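Local coordinates for hypothetical protein (Vibrio cholerae, PDB 2V1L), which is of unknown function but is encoded on a Vibrio cholerae pathogenicity island and shares structural homology with the human P32 protein, at residues A[121-124]-A[125-128]; A[95-98]-A[99-102]; A[101-105]-A[106-110]. All coordinates share one frame; numbering follows the deposited sequence.

Contact 1 (A[121-124]-A[125-128]); sequences ELYQ and LWES
Y123 and E127, one helical turn apart, meet through a hydrogen bond from Y123 OH to E127 OE1, 2.7 Å long. The phenol lies with CG anti to the backbone N (chi1 178°), which carries the ring outward and forward, so that its hydroxyl end comes to E127; the hydroxyl reaches OE1 on its anti side, 28° out of the carboxylate plane, and the planes of ring and carboxylate cross steeply. E127 CB itself lies off-centre against the Y123 ring, 4.2 Å from its centroid, in a CH-pi contact. S14 takes the other carboxylate oxygen, E127 OE2, so both oxygens of this buried acid have partners. W126 completes the tight side: its CE3 lies 3.9 Å from Y123 CE1, the two ring planes inclined at 42°. Large flat groups suit this side, where F17 and I77 also pack.

The solvent side is looser. E121 bends at chi2 and brings OE2 to 3.4 Å from L125 CD1, a contact between an exposed acid and an exposed methyl. S128 here contributes mainly its backbone, with S128 N bonded to Q124 O at 3.1 Å. Regular i to i+4 bonds run through all eight residues, and the contrast between the aromatic and solvent sides is that of an amphipathic helix packed against a beta-sheet.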
ATOM      1  N   GLU A 121       7.431  11.071  -6.456  1.00 28.63           N
ATOM      2  CA  GLU A 121       8.383  10.171  -7.112  1.00 28.23           C
ATOM      3  C   GLU A 121       8.530   8.858  -6.338  1.00 26.55           C
ATOM      4  O   GLU A 121       8.524   7.767  -6.921  1.00 24.98           O
ATOM      5  CB  GLU A 121       9.742  10.856  -7.264  1.00 28.31           C
ATOM      6  CG  GLU A 121      10.861   9.959  -7.878  1.00 33.65           C
ATOM      7  CD  GLU A 121      10.733   9.752  -9.410  1.00 41.20           C
ATOM      8  OE1 GLU A 121      10.080  10.595 -10.082  1.00 42.40           O
ATOM      9  OE2 GLU A 121      11.279   8.741  -9.933  1.00 41.91           O
ATOM     10  N   LEU A 122       8.618   8.974  -5.012  1.00 24.08           N
ATOM     11  CA  LEU A 122       8.671   7.815  -4.154  1.00 22.96           C
ATOM     12  C   LEU A 122       7.411   6.948  -4.359  1.00 21.04           C
ATOM     13  O   LEU A 122       7.500   5.734  -4.490  1.00 19.94           O
ATOM     14  CB  LEU A 122       8.774   8.309  -2.720  1.00 22.74           C
ATOM     15  CG  LEU A 122       9.138   7.469  -1.538  1.00 25.97           C
ATOM     16  CD1 LEU A 122      10.573   6.962  -1.648  1.00 25.68           C
ATOM     17  CD2 LEU A 122       8.953   8.365  -0.301  1.00 25.41           C
ATOM     18  N   TYR A 123       6.237   7.567  -4.371  1.00 20.37           N
ATOM     19  CA  TYR A 123       4.992   6.811  -4.532  1.00 19.80           C
ATOM     20  C   TYR A 123       4.902   6.107  -5.916  1.00 19.97           C
ATOM     21  O   TYR A 123       4.495   4.941  -6.035  1.00 19.03           O
ATOM     22  CB  TYR A 123       3.758   7.691  -4.332  1.00 20.20           C
ATOM     23  CG  TYR A 123       2.530   6.843  -4.555  1.00 19.91           C
ATOM     24  CD1 TYR A 123       2.055   6.025  -3.546  1.00 20.24           C
ATOM     25  CD2 TYR A 123       1.927   6.757  -5.820  1.00 20.69           C
ATOM     26  CE1 TYR A 123       0.972   5.167  -3.773  1.00 17.81           C
ATOM     27  CE2 TYR A 123       0.832   5.925  -6.027  1.00 17.86           C
ATOM     28  CZ  TYR A 123       0.393   5.137  -5.008  1.00 16.49           C
ATOM     29  OH  TYR A 123      -0.666   4.282  -5.197  1.00 23.55           O
ATOM     30  N   GLN A 124       5.295   6.821  -6.962  1.00 19.84           N
ATOM     31  CA  GLN A 124       5.216   6.279  -8.312  1.00 20.94           C
ATOM     32  C   GLN A 124       6.120   5.075  -8.489  1.00 19.57           C
ATOM     33  O   GLN A 124       5.741   4.128  -9.149  1.00 19.14           O
ATOM     34  CB  GLN A 124       5.624   7.350  -9.332  1.00 21.95           C
ATOM     35  CG  GLN A 124       4.550   8.419  -9.513  1.00 26.14           C
ATOM     36  CD  GLN A 124       5.011   9.437 -10.517  1.00 32.99           C
ATOM     37  OE1 GLN A 124       6.205   9.769 -10.577  1.00 31.96           O
ATOM     38  NE2 GLN A 124       4.084   9.905 -11.348  1.00 34.75           N
ATOM     39  N   LEU A 125       7.315   5.157  -7.939  1.00 18.53           N
ATOM     40  CA  LEU A 125       8.235   4.041  -7.943  1.00 20.04           C
ATOM     41  C   LEU A 125       7.737   2.894  -7.111  1.00 19.07           C
ATOM     42  O   LEU A 125       7.757   1.780  -7.575  1.00 18.79           O
ATOM     43  CB  LEU A 125       9.637   4.456  -7.482  1.00 20.09           C
ATOM     44  CG  LEU A 125      10.392   5.353  -8.452  1.00 22.60           C
ATOM     45  CD1 LEU A 125      11.434   6.191  -7.673  1.00 26.53           C
ATOM     46  CD2 LEU A 125      11.086   4.559  -9.543  1.00 25.02           C
ATOM     47  N   TRP A 126       7.326   3.165  -5.868  1.00 20.25           N
ATOM     48  CA  TRP A 126       6.732   2.125  -5.023  1.00 20.04           C
ATOM     49  C   TRP A 126       5.581   1.400  -5.745  1.00 20.42           C
ATOM     50  O   TRP A 126       5.502   0.147  -5.727  1.00 20.32           O
ATOM     51  CB  TRP A 126       6.174   2.705  -3.699  1.00 20.38           C
ATOM     52  CG  TRP A 126       5.517   1.609  -2.938  1.00 19.78           C
ATOM     53  CD1 TRP A 126       6.141   0.681  -2.173  1.00 20.05           C
ATOM     54  CD2 TRP A 126       4.127   1.245  -2.972  1.00 18.90           C
ATOM     55  NE1 TRP A 126       5.223  -0.220  -1.688  1.00 20.24           N
ATOM     56  CE2 TRP A 126       3.980   0.105  -2.163  1.00 20.83           C
ATOM     57  CE3 TRP A 126       2.992   1.794  -3.574  1.00 20.28           C
ATOM     58  CZ2 TRP A 126       2.743  -0.500  -1.944  1.00 20.11           C
ATOM     59  CZ3 TRP A 126       1.757   1.175  -3.381  1.00 20.08           C
ATOM     60  CH2 TRP A 126       1.648   0.041  -2.569  1.00 20.71           C
ATOM     61  N   GLU A 127       4.666   2.170  -6.331  1.00 19.73           N
ATOM     62  CA  GLU A 127       3.456   1.580  -6.923  1.00 20.91           C
ATOM     63  C   GLU A 127       3.717   0.748  -8.184  1.00 19.82           C
ATOM     64  O   GLU A 127       3.069  -0.262  -8.387  1.00 20.20           O
ATOM     65  CB  GLU A 127       2.425   2.661  -7.252  1.00 21.65           C
ATOM     66  CG  GLU A 127       1.025   2.108  -7.604  1.00 23.95           C
ATOM     67  CD  GLU A 127       0.184   3.125  -8.379  1.00 25.02           C
ATOM     68  OE1 GLU A 127      -0.761   3.706  -7.799  1.00 28.25           O
ATOM     69  OE2 GLU A 127       0.486   3.351  -9.567  1.00 32.47           O
ATOM     70  N   SER A 128       4.629   1.209  -9.031  1.00 19.95           N
ATOM     71  CA  SER A 128       5.120   0.471 -10.219  1.00 21.53           C
ATOM     72  C   SER A 128       5.765  -0.889  -9.826  1.00 20.78           C
ATOM     73  O   SER A 128       5.506  -1.951 -10.420  1.00 20.52           O
ATOM     74  CB  SER A 128       6.124   1.395 -10.967  1.00 22.18           C
ATOM     75  OG  SER A 128       7.003   0.656 -11.809  1.00 27.26           O
TER

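Contact 2 (A[95-98]-A[99-102]); sequences DFDF and QRGD
D97 and R100 meet where the chain reverses: the backbone N of R100 donates to D97 OD1 at 3.1 Å. D97 holds CG anti to its own nitrogen (chi1 -171°), which swings the carboxylate over the start of the loop. The N-H approaches from above the carboxylate plane, 50° out of it. R100 CB crosses the carboxylate at 3.7 Å from D97 CG, while the arginine chain runs on extended and carries its guanidinium away, so the link is made by the backbone and CB and not by an ion pair. Aspartate suits the place because its short side chain can accept from a main-chain N-H only three residues on.

F98 follows the other pattern. Its CG stands anti to the carbonyl carbon (chi1 -58°), and the ring turns from the loop toward I74, I77 and L11, an apolar setting that fits phenylalanine. Q99, with an extended chain, is exposed, as a polar side chain at a hairpin tip may be.

The backbone closes the turn. D97 N donates to D102 O at 2.8 Å, and D97 O receives D102 N at 3.1 Å as well as a weak bond from G101 N at 2.9 Å. Two consecutive residues thus face D97, and G101 takes a positive phi, which glycine adopts readily. Together these features make an antiparallel beta-hairpin between strands 95-97 and 102-105, whose loop ends in a G1 beta bulge at G101 and D102.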
ATOM      1  N   ASP A  95       5.445   4.355   4.186  1.00 21.11           N
ATOM      2  CA  ASP A  95       4.059   4.515   4.646  1.00 22.05           C
ATOM      3  C   ASP A  95       3.469   5.729   3.933  1.00 21.74           C
ATOM      4  O   ASP A  95       4.105   6.783   3.881  1.00 21.57           O
ATOM      5  CB  ASP A  95       4.018   4.705   6.170  1.00 22.22           C
ATOM      6  CG  ASP A  95       2.598   4.769   6.714  1.00 26.38           C
ATOM      7  OD1 ASP A  95       1.844   3.768   6.620  1.00 29.62           O
ATOM      8  OD2 ASP A  95       2.238   5.832   7.236  1.00 29.75           O
ATOM      9  N   PHE A  96       2.291   5.572   3.340  1.00 20.70           N
ATOM     10  CA  PHE A  96       1.599   6.697   2.725  1.00 22.31           C
ATOM     11  C   PHE A  96       0.297   6.824   3.476  1.00 23.44           C
ATOM     12  O   PHE A  96      -0.541   5.972   3.364  1.00 23.68           O
ATOM     13  CB  PHE A  96       1.356   6.464   1.217  1.00 21.92           C
ATOM     14  CG  PHE A  96       2.627   6.226   0.437  1.00 22.80           C
ATOM     15  CD1 PHE A  96       3.444   7.298   0.071  1.00 22.17           C
ATOM     16  CD2 PHE A  96       3.031   4.924   0.113  1.00 22.95           C
ATOM     17  CE1 PHE A  96       4.663   7.068  -0.640  1.00 21.81           C
ATOM     18  CE2 PHE A  96       4.225   4.685  -0.606  1.00 22.40           C
ATOM     19  CZ  PHE A  96       5.042   5.765  -0.958  1.00 21.91           C
ATOM     20  N   ASP A  97       0.154   7.865   4.281  1.00 25.16           N
ATOM     21  CA  ASP A  97      -1.012   7.967   5.165  1.00 27.35           C
ATOM     22  C   ASP A  97      -1.953   9.046   4.619  1.00 27.99           C
ATOM     23  O   ASP A  97      -1.690  10.238   4.742  1.00 27.30           O
ATOM     24  CB  ASP A  97      -0.561   8.268   6.607  1.00 27.80           C
ATOM     25  CG  ASP A  97      -1.710   8.173   7.626  1.00 31.00           C
ATOM     26  OD1 ASP A  97      -2.871   8.497   7.290  1.00 32.42           O
ATOM     27  OD2 ASP A  97      -1.446   7.775   8.776  1.00 33.44           O
ATOM     28  N   PHE A  98      -3.035   8.617   3.971  1.00 30.02           N
ATOM     29  CA  PHE A  98      -3.906   9.565   3.273  1.00 31.76           C
ATOM     30  C   PHE A  98      -4.866  10.289   4.249  1.00 33.08           C
ATOM     31  O   PHE A  98      -5.122  11.476   4.086  1.00 34.04           O
ATOM     32  CB  PHE A  98      -4.622   8.881   2.076  1.00 31.38           C
ATOM     33  CG  PHE A  98      -3.656   8.295   1.063  1.00 31.12           C
ATOM     34  CD1 PHE A  98      -2.930   9.120   0.226  1.00 31.93           C
ATOM     35  CD2 PHE A  98      -3.440   6.931   0.999  1.00 30.12           C
ATOM     36  CE1 PHE A  98      -2.022   8.597  -0.674  1.00 32.63           C
ATOM     37  CE2 PHE A  98      -2.539   6.398   0.101  1.00 31.02           C
ATOM     38  CZ  PHE A  98      -1.826   7.231  -0.735  1.00 30.48           C
ATOM     39  N   GLN A  99      -5.361   9.570   5.254  1.00 34.39           N
ATOM     40  CA  GLN A  99      -6.126  10.144   6.369  1.00 36.23           C
ATOM     41  C   GLN A  99      -5.449  11.388   6.933  1.00 36.38           C
ATOM     42  O   GLN A  99      -6.088  12.409   7.181  1.00 37.27           O
ATOM     43  CB  GLN A  99      -6.250   9.125   7.508  1.00 35.89           C
ATOM     44  CG  GLN A  99      -7.200   7.979   7.274  1.00 37.56           C
ATOM     45  CD  GLN A  99      -7.191   6.913   8.401  1.00 37.86           C
ATOM     46  OE1 GLN A  99      -6.132   6.527   8.934  1.00 41.89           O
ATOM     47  NE2 GLN A  99      -8.375   6.426   8.746  1.00 39.02           N
ATOM     48  N   ARG A 100      -4.138  11.302   7.127  1.00 36.43           N
ATOM     49  CA  ARG A 100      -3.393  12.330   7.834  1.00 35.27           C
ATOM     50  C   ARG A 100      -2.638  13.271   6.904  1.00 35.08           C
ATOM     51  O   ARG A 100      -2.214  14.371   7.310  1.00 35.51           O
ATOM     52  CB  ARG A 100      -2.394  11.630   8.734  1.00 35.76           C
ATOM     53  CG  ARG A 100      -2.199  12.291  10.015  1.00 34.99           C
ATOM     54  CD  ARG A 100      -1.517  11.365  10.974  1.00 33.68           C
ATOM     55  NE  ARG A 100      -0.855  12.190  11.940  1.00 30.65           N
ATOM     56  CZ  ARG A 100      -0.428  11.786  13.125  1.00 29.53           C
ATOM     57  NH1 ARG A 100      -0.578  10.526  13.532  1.00 27.44           N
ATOM     58  NH2 ARG A 100       0.144  12.680  13.894  1.00 25.22           N
ATOM     59  N   GLY A 101      -2.457  12.849   5.654  1.00 33.67           N
ATOM     60  CA  GLY A 101      -1.713  13.652   4.688  1.00 31.95           C
ATOM     61  C   GLY A 101      -0.197  13.604   4.824  1.00 30.45           C
ATOM     62  O   GLY A 101       0.482  14.523   4.398  1.00 30.90           O
ATOM     63  N   ASP A 102       0.337  12.532   5.398  1.00 29.76           N
ATOM     64  CA  ASP A 102       1.801  12.383   5.574  1.00 29.00           C
ATOM     65  C   ASP A 102       2.347  11.117   4.923  1.00 26.89           C
ATOM     66  O   ASP A 102       1.632  10.132   4.790  1.00 25.36           O
ATOM     67  CB  ASP A 102       2.171  12.297   7.054  1.00 29.74           C
ATOM     68  CG  ASP A 102       1.995  13.615   7.797  1.00 33.70           C
ATOM     69  OD1 ASP A 102       2.378  14.693   7.291  1.00 36.58           O
ATOM     70  OD2 ASP A 102       1.480  13.541   8.923  1.00 38.60           O
TER

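Contact 3 (A[101-105]-A[106-110]); sequences GDFFT and AYHGW
F104 sets CG anti to its backbone N (chi1 177°), whereas W110 has CG anti to its carbonyl carbon (chi1 -53°), and these two choices bring the rings together on one face of a tight beta-hairpin. Within that hairpin F104 and W110 are a non-hydrogen-bonded antiparallel pair, a site where neighbouring side chains lie close enough to cover each other. F104 CD1 lies over one face of the indole, 3.6 Å from W110 CE2, and F104 CB stands over the six-membered ring, 4.0 Å from its centroid, in a CH-pi contact. The ring planes are inclined at 47°, and the broad indole gives both carbons something to rest on.

Next along, T105 and G109 form the hydrogen-bonded pair that closes the turn of A106, Y107 and H108. Both of its bonds are weak: T105 N to G109 O is 3.3 Å, and G109 N to T105 O is 2.9 Å but bent. G109 turns the chain back with a positive phi that residues with a CB adopt less readily. A CA-H...O contact from W110 CA to F103 O, 3.4 Å, lies next to the F104-W110 pair.

On the other face the F103 ring, also packed on A119 of helix 117-135, turns an edge to the face of the H108 imidazole in an offset edge-to-face pair, F103 CE2 lying 4.1 Å from H108 CG.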
ATOM      1  N   GLY A 101      -2.457  12.849   5.654  1.00 33.67           N
ATOM      2  CA  GLY A 101      -1.713  13.652   4.688  1.00 31.95           C
ATOM      3  C   GLY A 101      -0.197  13.604   4.824  1.00 30.45           C
ATOM      4  O   GLY A 101       0.482  14.523   4.398  1.00 30.90           O
ATOM      5  N   ASP A 102       0.337  12.532   5.398  1.00 29.76           N
ATOM      6  CA  ASP A 102       1.801  12.383   5.574  1.00 29.00           C
ATOM      7  C   ASP A 102       2.347  11.117   4.923  1.00 26.89           C
ATOM      8  O   ASP A 102       1.632  10.132   4.790  1.00 25.36           O
ATOM      9  CB  ASP A 102       2.171  12.297   7.054  1.00 29.74           C
ATOM     10  CG  ASP A 102       1.995  13.615   7.797  1.00 33.70           C
ATOM     11  OD1 ASP A 102       2.378  14.693   7.291  1.00 36.58           O
ATOM     12  OD2 ASP A 102       1.480  13.541   8.923  1.00 38.60           O
ATOM     13  N   PHE A 103       3.628  11.148   4.565  1.00 26.45           N
ATOM     14  CA  PHE A 103       4.337   9.935   4.143  1.00 26.99           C
ATOM     15  C   PHE A 103       5.546   9.730   5.037  1.00 26.69           C
ATOM     16  O   PHE A 103       6.066  10.689   5.623  1.00 26.83           O
ATOM     17  CB  PHE A 103       4.711   9.942   2.631  1.00 27.23           C
ATOM     18  CG  PHE A 103       5.874  10.824   2.279  1.00 27.93           C
ATOM     19  CD1 PHE A 103       5.695  12.208   2.086  1.00 30.81           C
ATOM     20  CD2 PHE A 103       7.163  10.295   2.157  1.00 28.77           C
ATOM     21  CE1 PHE A 103       6.783  13.039   1.757  1.00 27.37           C
ATOM     22  CE2 PHE A 103       8.264  11.125   1.843  1.00 28.37           C
ATOM     23  CZ  PHE A 103       8.064  12.497   1.644  1.00 28.58           C
ATOM     24  N   PHE A 104       5.984   8.484   5.138  1.00 25.23           N
ATOM     25  CA  PHE A 104       7.160   8.128   5.887  1.00 24.89           C
ATOM     26  C   PHE A 104       8.129   7.239   5.103  1.00 25.27           C
ATOM     27  O   PHE A 104       7.723   6.297   4.411  1.00 24.35           O
ATOM     28  CB  PHE A 104       6.742   7.366   7.142  1.00 24.64           C
ATOM     29  CG  PHE A 104       7.877   6.888   7.959  1.00 25.13           C
ATOM     30  CD1 PHE A 104       8.444   7.711   8.928  1.00 25.86           C
ATOM     31  CD2 PHE A 104       8.369   5.614   7.799  1.00 23.86           C
ATOM     32  CE1 PHE A 104       9.493   7.254   9.703  1.00 25.58           C
ATOM     33  CE2 PHE A 104       9.433   5.164   8.550  1.00 24.88           C
ATOM     34  CZ  PHE A 104       9.992   5.978   9.514  1.00 24.87           C
ATOM     35  N   THR A 105       9.408   7.521   5.294  1.00 24.58           N
ATOM     36  CA  THR A 105      10.468   6.628   4.938  1.00 25.93           C
ATOM     37  C   THR A 105      11.482   6.630   6.088  1.00 26.42           C
ATOM     38  O   THR A 105      11.551   7.602   6.821  1.00 25.30           O
ATOM     39  CB  THR A 105      11.085   7.146   3.624  1.00 27.26           C
ATOM     40  OG1 THR A 105      10.459   6.473   2.522  1.00 28.51           O
ATOM     41  CG2 THR A 105      12.547   7.008   3.589  1.00 23.22           C
ATOM     42  N   ALA A 106      12.278   5.568   6.230  1.00 27.81           N
ATOM     43  CA  ALA A 106      13.276   5.534   7.294  1.00 30.15           C
ATOM     44  C   ALA A 106      14.305   6.664   7.153  1.00 31.78           C
ATOM     45  O   ALA A 106      14.798   7.177   8.159  1.00 33.18           O
ATOM     46  CB  ALA A 106      13.947   4.160   7.384  1.00 29.46           C
ATOM     47  N   TYR A 107      14.560   7.098   5.909  1.00 32.67           N
ATOM     48  CA  TYR A 107      15.415   8.244   5.627  1.00 33.45           C
ATOM     49  C   TYR A 107      14.761   9.612   5.664  1.00 33.36           C
ATOM     50  O   TYR A 107      15.354  10.550   6.188  1.00 33.39           O
ATOM     51  CB  TYR A 107      16.080   8.084   4.258  1.00 35.02           C
ATOM     52  CG  TYR A 107      16.681   6.723   4.051  1.00 36.75           C
ATOM     53  CD1 TYR A 107      17.745   6.283   4.837  1.00 38.04           C
ATOM     54  CD2 TYR A 107      16.173   5.876   3.084  1.00 38.31           C
ATOM     55  CE1 TYR A 107      18.295   5.017   4.639  1.00 39.97           C
ATOM     56  CE2 TYR A 107      16.715   4.619   2.877  1.00 39.72           C
ATOM     57  CZ  TYR A 107      17.767   4.199   3.650  1.00 38.69           C
ATOM     58  OH  TYR A 107      18.290   2.947   3.426  1.00 40.70           O
ATOM     59  N   HIS A 108      13.577   9.739   5.063  1.00 33.19           N
ATOM     60  CA  HIS A 108      12.876  11.020   4.944  1.00 32.78           C
ATOM     61  C   HIS A 108      12.201  11.428   6.231  1.00 32.99           C
ATOM     62  O   HIS A 108      11.846  12.598   6.378  1.00 33.34           O
ATOM     63  CB  HIS A 108      11.781  10.978   3.879  1.00 32.70           C
ATOM     64  CG  HIS A 108      12.268  10.707   2.489  1.00 33.09           C
ATOM     65  ND1 HIS A 108      12.413  11.704   1.545  1.00 33.98           N
ATOM     66  CD2 HIS A 108      12.602   9.552   1.870  1.00 31.51           C
ATOM     67  CE1 HIS A 108      12.835  11.173   0.411  1.00 33.31           C
ATOM     68  NE2 HIS A 108      12.952   9.869   0.578  1.00 34.54           N
ATOM     69  N   GLY A 109      11.992  10.480   7.145  1.00 33.18           N
ATOM     70  CA  GLY A 109      11.070  10.690   8.275  1.00 33.07           C
ATOM     71  C   GLY A 109       9.654  11.006   7.772  1.00 33.70           C
ATOM     72  O   GLY A 109       9.264  10.561   6.681  1.00 31.79           O
ATOM     73  N   TRP A 110       8.897  11.774   8.567  1.00 35.11           N
ATOM     74  CA  TRP A 110       7.540  12.265   8.240  1.00 36.87           C
ATOM     75  C   TRP A 110       7.556  13.589   7.518  1.00 38.04           C
ATOM     76  O   TRP A 110       8.165  14.556   8.002  1.00 37.32           O
ATOM     77  CB  TRP A 110       6.770  12.547   9.512  1.00 37.55           C
ATOM     78  CG  TRP A 110       6.767  11.426  10.380  1.00 39.19           C
ATOM     79  CD1 TRP A 110       7.583  11.190  11.459  1.00 40.12           C
ATOM     80  CD2 TRP A 110       5.938  10.309  10.244  1.00 37.21           C
ATOM     81  NE1 TRP A 110       7.279   9.977  11.998  1.00 40.85           N
ATOM     82  CE2 TRP A 110       6.268   9.423  11.257  1.00 37.96           C
ATOM     83  CE3 TRP A 110       4.933   9.971   9.347  1.00 38.83           C
ATOM     84  CZ2 TRP A 110       5.625   8.243  11.408  1.00 40.04           C
ATOM     85  CZ3 TRP A 110       4.299   8.811   9.495  1.00 39.11           C
ATOM     86  CH2 TRP A 110       4.639   7.944  10.498  1.00 40.43           C
TER

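Contacts 2 and 3 are successive hairpin turns, sharing G101 and D102, with centres about 9 Å apart. Strand 102-105 leaves the first turn and enters the second, placing both at the end of the antiparallel sheet that includes strands 95-97 and 111-112; D95 O and F104 N probably form a hydrogen bond between them. Contact 1 comes later in the chain, on helix 117-135, its centre about 15 Å from contact 2 and 14 Å from contact 3. The helix packs against the sheet: Y123 and W126 pack on F96, and L122 on F103 and T105. The three contacts therefore join the meandering strands to their covering helix in one alpha+beta unit, an antiparallel sheet with a helix packed on it.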